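Local coordinates for protein linoleate 11-lipoxygenase (Gaeumannomyces graminis, PDB 5FX8) that uses a catalytic manganese ion to oxygenate linoleic and alpha-linolenic acids to 11S- and 13R-hydroperoxy fatty acids, at residues A[314-322]-A[467-475]. Sequence-based numbering, arbitrary orientation.
Sequences VMGVLNRLM and LTHVAWITG
L321 and M322 carry the buried contact of 314-322 with 467-475, L321 reaching V470, A471 and T474, and M322 reaching V470 and T474. The branches of L321 divide the work: CD2 rests on A471 CB at 3.7 Å, whereas CD1 meets V470 CG1 at 3.8 Å. M322, the first residue past its helix, brings its CE methyl from a chain bent at chi2 and chi3 against V470 CG1 and T474 CG2, crossing both side chains at about a right angle. At the other end, L467 CD2 meets V314 CG1 at 3.9 Å, and L318 CD2 lies slightly farther off, 4.3 Å from L467 CD2. No hydrogen bond links the segments, whose axes run nearly parallel, 18° apart and 10.4 Å at closest approach. The contact belongs to the largely helical lipoxygenase domain: 467-475 lies on helix 460-481, which carries the manganese ligand H478 and is followed directly by the ligand N482. The T474 side chain is about 6 Å from that of H478. With chi1 at 73°, T474 directs CG2 to M322, while its OG1 hydrogen-bonds F614 O in the C-terminal segment that ends at the ligand V618. Farther out, helix 396-420 packs on L467 and A471, and W439 covers V314 and L318.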
loop_
_atom_site.group_PDB
_atom_site.type_symbol
_atom_site.label_atom_id
_atom_site.label_comp_id
_atom_site.label_asym_id
_atom_site.label_seq_id
_atom_site.Cartn_x
_atom_site.Cartn_y
_atom_site.Cartn_z
ATOM N N VAL A 314 25.306 0.316 -5.137
ATOM C CA VAL A 314 24.071 -0.069 -5.801
ATOM C C VAL A 314 23.318 -1.110 -4.973
ATOM O O VAL A 314 22.085 -1.096 -4.916
ATOM C CB VAL A 314 24.366 -0.565 -7.223
ATOM C CG1 VAL A 314 23.125 -1.046 -7.848
ATOM C CG2 VAL A 314 24.919 0.547 -8.035
ATOM N N MET A 315 24.049 -2.004 -4.298
ATOM C CA MET A 315 23.422 -2.966 -3.406
ATOM C C MET A 315 22.658 -2.271 -2.305
ATOM O O MET A 315 21.570 -2.709 -1.937
ATOM C CB MET A 315 24.466 -3.899 -2.792
ATOM C CG MET A 315 23.883 -5.111 -2.054
ATOM S SD MET A 315 23.081 -6.230 -3.204
ATOM C CE MET A 315 21.357 -5.985 -2.876
ATOM N N GLY A 316 23.216 -1.192 -1.763
ATOM C CA GLY A 316 22.540 -0.468 -0.702
ATOM C C GLY A 316 21.279 0.233 -1.167
ATOM O O GLY A 316 20.268 0.230 -0.464
ATOM N N VAL A 317 21.306 0.824 -2.362
ATOM C CA VAL A 317 20.078 1.439 -2.857
ATOM C C VAL A 317 19.024 0.370 -3.216
ATOM O O VAL A 317 17.822 0.550 -2.963
ATOM C CB VAL A 317 20.429 2.376 -4.021
ATOM C CG1 VAL A 317 19.224 2.859 -4.768
ATOM C CG2 VAL A 317 21.156 3.540 -3.464
ATOM N N LEU A 318 19.445 -0.764 -3.781
ATOM C CA LEU A 318 18.474 -1.805 -4.079
ATOM C C LEU A 318 17.862 -2.367 -2.803
ATOM O O LEU A 318 16.647 -2.555 -2.728
ATOM C CB LEU A 318 19.110 -2.916 -4.901
ATOM C CG LEU A 318 19.351 -2.621 -6.372
ATOM C CD1 LEU A 318 19.972 -3.819 -6.969
ATOM C CD2 LEU A 318 18.103 -2.314 -7.095
ATOM N N ASN A 319 18.683 -2.612 -1.781
ATOM C CA ASN A 319 18.136 -3.029 -0.494
ATOM C C ASN A 319 17.138 -2.030 0.023
ATOM O O ASN A 319 16.088 -2.409 0.537
ATOM C CB ASN A 319 19.228 -3.214 0.544
ATOM C CG ASN A 319 19.872 -4.497 0.400
ATOM O OD1 ASN A 319 19.315 -5.345 -0.261
ATOM N ND2 ASN A 319 21.065 -4.664 0.938
ATOM N N ARG A 320 17.458 -0.751 -0.072
ATOM C CA ARG A 320 16.507 0.245 0.391
ATOM C C ARG A 320 15.187 0.151 -0.363
ATOM O O ARG A 320 14.122 0.197 0.245
ATOM C CB ARG A 320 17.104 1.637 0.259
ATOM C CG ARG A 320 16.099 2.708 0.524
ATOM C CD ARG A 320 15.971 2.879 1.980
ATOM N NE ARG A 320 15.195 4.039 2.354
ATOM C CZ ARG A 320 14.857 4.329 3.599
ATOM N NH1 ARG A 320 15.246 3.554 4.590
ATOM N NH2 ARG A 320 14.164 5.411 3.853
ATOM N N LEU A 321 15.233 0.016 -1.685
ATOM C CA LEU A 321 13.983 -0.001 -2.439
ATOM C C LEU A 321 13.197 -1.296 -2.238
ATOM O O LEU A 321 11.984 -1.302 -2.411
ATOM C CB LEU A 321 14.251 0.198 -3.931
ATOM C CG LEU A 321 14.848 1.493 -4.444
ATOM C CD1 LEU A 321 15.324 1.205 -5.807
ATOM C CD2 LEU A 321 13.807 2.530 -4.488
ATOM N N MET A 322 13.869 -2.398 -1.908
ATOM C CA MET A 322 13.237 -3.682 -1.674
ATOM C C MET A 322 12.979 -3.931 -0.199
ATOM O O MET A 322 12.881 -5.089 0.222
ATOM C CB MET A 322 14.102 -4.798 -2.233
ATOM C CG MET A 322 14.332 -4.741 -3.695
ATOM S SD MET A 322 12.839 -4.888 -4.610
ATOM C CE MET A 322 12.962 -3.263 -5.194
ATOM N N LEU A 467 17.979 1.145 -12.490
ATOM C CA LEU A 467 17.703 1.700 -11.170
ATOM C C LEU A 467 16.465 2.597 -11.170
ATOM O O LEU A 467 15.687 2.595 -10.205
ATOM C CB LEU A 467 18.927 2.453 -10.668
ATOM C CG LEU A 467 20.230 1.657 -10.638
ATOM C CD1 LEU A 467 21.374 2.446 -10.048
ATOM C CD2 LEU A 467 20.041 0.357 -9.869
ATOM N N THR A 468 16.251 3.349 -12.246
ATOM C CA THR A 468 15.036 4.142 -12.362
ATOM C C THR A 468 13.798 3.260 -12.413
ATOM O O THR A 468 12.795 3.540 -11.752
ATOM C CB THR A 468 15.115 5.018 -13.594
ATOM O OG1 THR A 468 16.349 5.709 -13.560
ATOM C CG2 THR A 468 14.031 6.028 -13.582
ATOM N N HIS A 469 13.852 2.194 -13.187
ATOM C CA HIS A 469 12.689 1.345 -13.313
ATOM C C HIS A 469 12.390 0.621 -12.006
ATOM O O HIS A 469 11.222 0.418 -11.662
ATOM C CB HIS A 469 12.909 0.372 -14.458
ATOM C CG HIS A 469 11.693 -0.393 -14.816
ATOM N ND1 HIS A 469 10.526 0.213 -15.209
ATOM C CD2 HIS A 469 11.447 -1.719 -14.807
ATOM C CE1 HIS A 469 9.613 -0.709 -15.439
ATOM N NE2 HIS A 469 10.148 -1.890 -15.203
ATOM N N VAL A 470 13.417 0.241 -11.245
ATOM C CA VAL A 470 13.114 -0.400 -9.977
ATOM C C VAL A 470 12.481 0.596 -9.021
ATOM O O VAL A 470 11.424 0.327 -8.440
ATOM C CB VAL A 470 14.345 -1.067 -9.349
ATOM C CG1 VAL A 470 13.932 -1.592 -8.011
ATOM C CG2 VAL A 470 14.822 -2.196 -10.194
ATOM N N ALA A 471 13.092 1.774 -8.861
ATOM C CA ALA A 471 12.485 2.744 -7.964
ATOM C C ALA A 471 11.072 3.092 -8.415
ATOM O O ALA A 471 10.197 3.321 -7.582
ATOM C CB ALA A 471 13.357 3.994 -7.841
ATOM N N TRP A 472 10.826 3.093 -9.727
ATOM C CA TRP A 472 9.532 3.488 -10.256
ATOM C C TRP A 472 8.481 2.425 -9.953
ATOM O O TRP A 472 7.342 2.748 -9.616
ATOM C CB TRP A 472 9.647 3.774 -11.768
ATOM C CG TRP A 472 8.359 3.559 -12.478
ATOM C CD1 TRP A 472 8.046 2.518 -13.295
ATOM C CD2 TRP A 472 7.165 4.346 -12.357
ATOM N NE1 TRP A 472 6.747 2.614 -13.697
ATOM C CE2 TRP A 472 6.181 3.724 -13.130
ATOM C CE3 TRP A 472 6.834 5.507 -11.659
ATOM C CZ2 TRP A 472 4.905 4.228 -13.236
ATOM C CZ3 TRP A 472 5.565 5.995 -11.768
ATOM C CH2 TRP A 472 4.617 5.360 -12.535
ATOM N N ILE A 473 8.864 1.154 -10.005
ATOM C CA ILE A 473 7.966 0.097 -9.577
ATOM C C ILE A 473 7.665 0.213 -8.090
ATOM O O ILE A 473 6.503 0.175 -7.674
ATOM C CB ILE A 473 8.559 -1.272 -9.928
ATOM C CG1 ILE A 473 8.512 -1.484 -11.425
ATOM C CG2 ILE A 473 7.793 -2.394 -9.258
ATOM C CD1 ILE A 473 9.396 -2.618 -11.821
ATOM N N THR A 474 8.682 0.366 -7.262
ATOM C CA THR A 474 8.318 0.269 -5.861
ATOM C C THR A 474 7.677 1.537 -5.341
ATOM O O THR A 474 6.937 1.481 -4.363
ATOM C CB THR A 474 9.516 -0.120 -4.977
ATOM O OG1 THR A 474 10.429 0.969 -4.838
ATOM C CG2 THR A 474 10.217 -1.293 -5.561
ATOM N N GLY A 475 7.892 2.670 -5.980
ATOM C CA GLY A 475 7.358 3.863 -5.368
ATOM C C GLY A 475 6.301 4.518 -6.216
ATOM O O GLY A 475 5.840 5.604 -5.891
#